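Local coordinates for ferredoxin (Nitrosospira multiformis, PDB 3LMF), which is of unknown function but, as a four-helix protein of the cysteine-rich Csp family, may bind copper ions as its relatives do, at residues 17-20 / 21-24. Sequence-based numbering, arbitrary orientation.
Sequences ACNH and CYRT
C21, Y22, R23 and T24 each give their backbone N-H to the carbonyl four residues back, on A17, C18, N19 and H20, along two successive turns of one alpha-helix; the bond from Y22 N to C18 O measures 2.8 Å. The last carbonyl is gripped twice. H20 O takes T24 N at 3.0 Å and, from the opposite face of its plane, T24 OG1 at 2.9 Å. That hydroxyl is the donor and sits above the carbonyl plane; with chi1 at -59° it lies beside its own backbone N, which places it within reach of the carbonyl one turn earlier. OG1 of T24 also hangs over one face of the H20 imidazole, near the rim, 3.8 Å from H20 NE2. Without the hydroxyl, as with an alanine here, H20 O would probably lose its second bond, keeping the one from T24 N, and the imidazole would lose the oxygen over its face. All this happens midway along helix 8-36, one of the four helices of the bundle, where C18 packs against C104 and C108 of helix 95-112. The Y22 ring lies obliquely across N19, Y22 CD2 3.6 Å from N19 O, while its hydroxyl bonds to N61 of the second subunit. R23 lays CG 3.3 Å from N19 O, and its chain, bent at chi3 (52°), carries the guanidinium to a salt bridge with D16 of the second subunit.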
loop_
_atom_site.group_PDB
_atom_site.type_symbol
_atom_site.label_atom_id
_atom_site.label_comp_id
_atom_site.label_asym_id
_atom_site.label_seq_id
_atom_site.Cartn_x
_atom_site.Cartn_y
_atom_site.Cartn_z
ATOM N N ALA A 17 15.050 0.948 9.578
ATOM C CA ALA A 17 14.809 -0.383 10.118
ATOM C C ALA A 17 13.495 -0.946 9.570
ATOM O O ALA A 17 13.441 -2.092 9.126
ATOM C CB ALA A 17 14.771 -0.330 11.641
ATOM N N CYS A 18 12.435 -0.143 9.612
ATOM C CA CYS A 18 11.148 -0.579 9.089
ATOM C C CYS A 18 11.258 -0.835 7.584
ATOM O O CYS A 18 10.735 -1.828 7.079
ATOM C CB CYS A 18 10.065 0.475 9.343
ATOM S SG CYS A 18 9.438 0.504 11.033
ATOM N N ASN A 19 11.938 0.061 6.873
ATOM C CA ASN A 19 12.108 -0.079 5.423
ATOM C C ASN A 19 12.877 -1.360 5.105
ATOM O O ASN A 19 12.502 -2.109 4.204
ATOM C CB ASN A 19 12.835 1.154 4.845
ATOM C CG ASN A 19 12.947 1.131 3.314
ATOM O OD1 ASN A 19 11.983 0.860 2.606
ATOM N ND2 ASN A 19 14.132 1.434 2.808
ATOM N N HIS A 20 13.940 -1.625 5.856
ATOM C CA HIS A 20 14.743 -2.827 5.631
ATOM C C HIS A 20 13.947 -4.098 5.930
ATOM O O HIS A 20 13.958 -5.046 5.149
ATOM C CB HIS A 20 16.008 -2.791 6.503
ATOM C CG HIS A 20 16.915 -3.967 6.303
ATOM N ND1 HIS A 20 17.646 -4.158 5.151
ATOM C CD2 HIS A 20 17.192 -5.025 7.103
ATOM C CE1 HIS A 20 18.332 -5.283 5.247
ATOM N NE2 HIS A 20 18.073 -5.829 6.421
ATOM N N CYS A 21 13.248 -4.107 7.058
ATOM C CA CYS A 21 12.456 -5.267 7.458
ATOM C C CYS A 21 11.287 -5.500 6.513
ATOM O O CYS A 21 10.908 -6.645 6.236
ATOM C CB CYS A 21 11.941 -5.088 8.895
ATOM S SG CYS A 21 10.997 -6.495 9.547
ATOM N N TYR A 22 10.695 -4.422 6.025
ATOM C CA TYR A 22 9.581 -4.573 5.098
ATOM C C TYR A 22 10.094 -5.224 3.808
ATOM O O TYR A 22 9.513 -6.191 3.325
ATOM C CB TYR A 22 8.921 -3.207 4.850
ATOM C CG TYR A 22 8.616 -2.858 3.417
ATOM C CD1 TYR A 22 7.746 -3.630 2.649
ATOM C CD2 TYR A 22 9.153 -1.714 2.849
ATOM C CE1 TYR A 22 7.417 -3.260 1.350
ATOM C CE2 TYR A 22 8.835 -1.334 1.561
ATOM C CZ TYR A 22 7.968 -2.104 0.816
ATOM O OH TYR A 22 7.636 -1.693 -0.452
ATOM N N ARG A 23 11.199 -4.722 3.272
ATOM C CA ARG A 23 11.753 -5.293 2.055
ATOM C C ARG A 23 12.126 -6.767 2.222
ATOM O O ARG A 23 11.819 -7.596 1.365
ATOM C CB ARG A 23 12.971 -4.486 1.604
ATOM C CG ARG A 23 12.582 -3.133 1.036
ATOM C CD ARG A 23 13.780 -2.276 0.734
ATOM N NE ARG A 23 14.756 -2.973 -0.086
ATOM C CZ ARG A 23 15.779 -2.383 -0.692
ATOM N NH1 ARG A 23 16.627 -3.105 -1.414
ATOM N NH2 ARG A 23 15.945 -1.072 -0.589
ATOM N N THR A 24 12.776 -7.081 3.336
ATOM C CA THR A 24 13.200 -8.440 3.645
ATOM C C THR A 24 12.016 -9.397 3.804
ATOM O O THR A 24 12.020 -10.487 3.245
ATOM C CB THR A 24 14.053 -8.461 4.940
ATOM O OG1 THR A 24 15.203 -7.626 4.762
ATOM C CG2 THR A 24 14.517 -9.880 5.275
#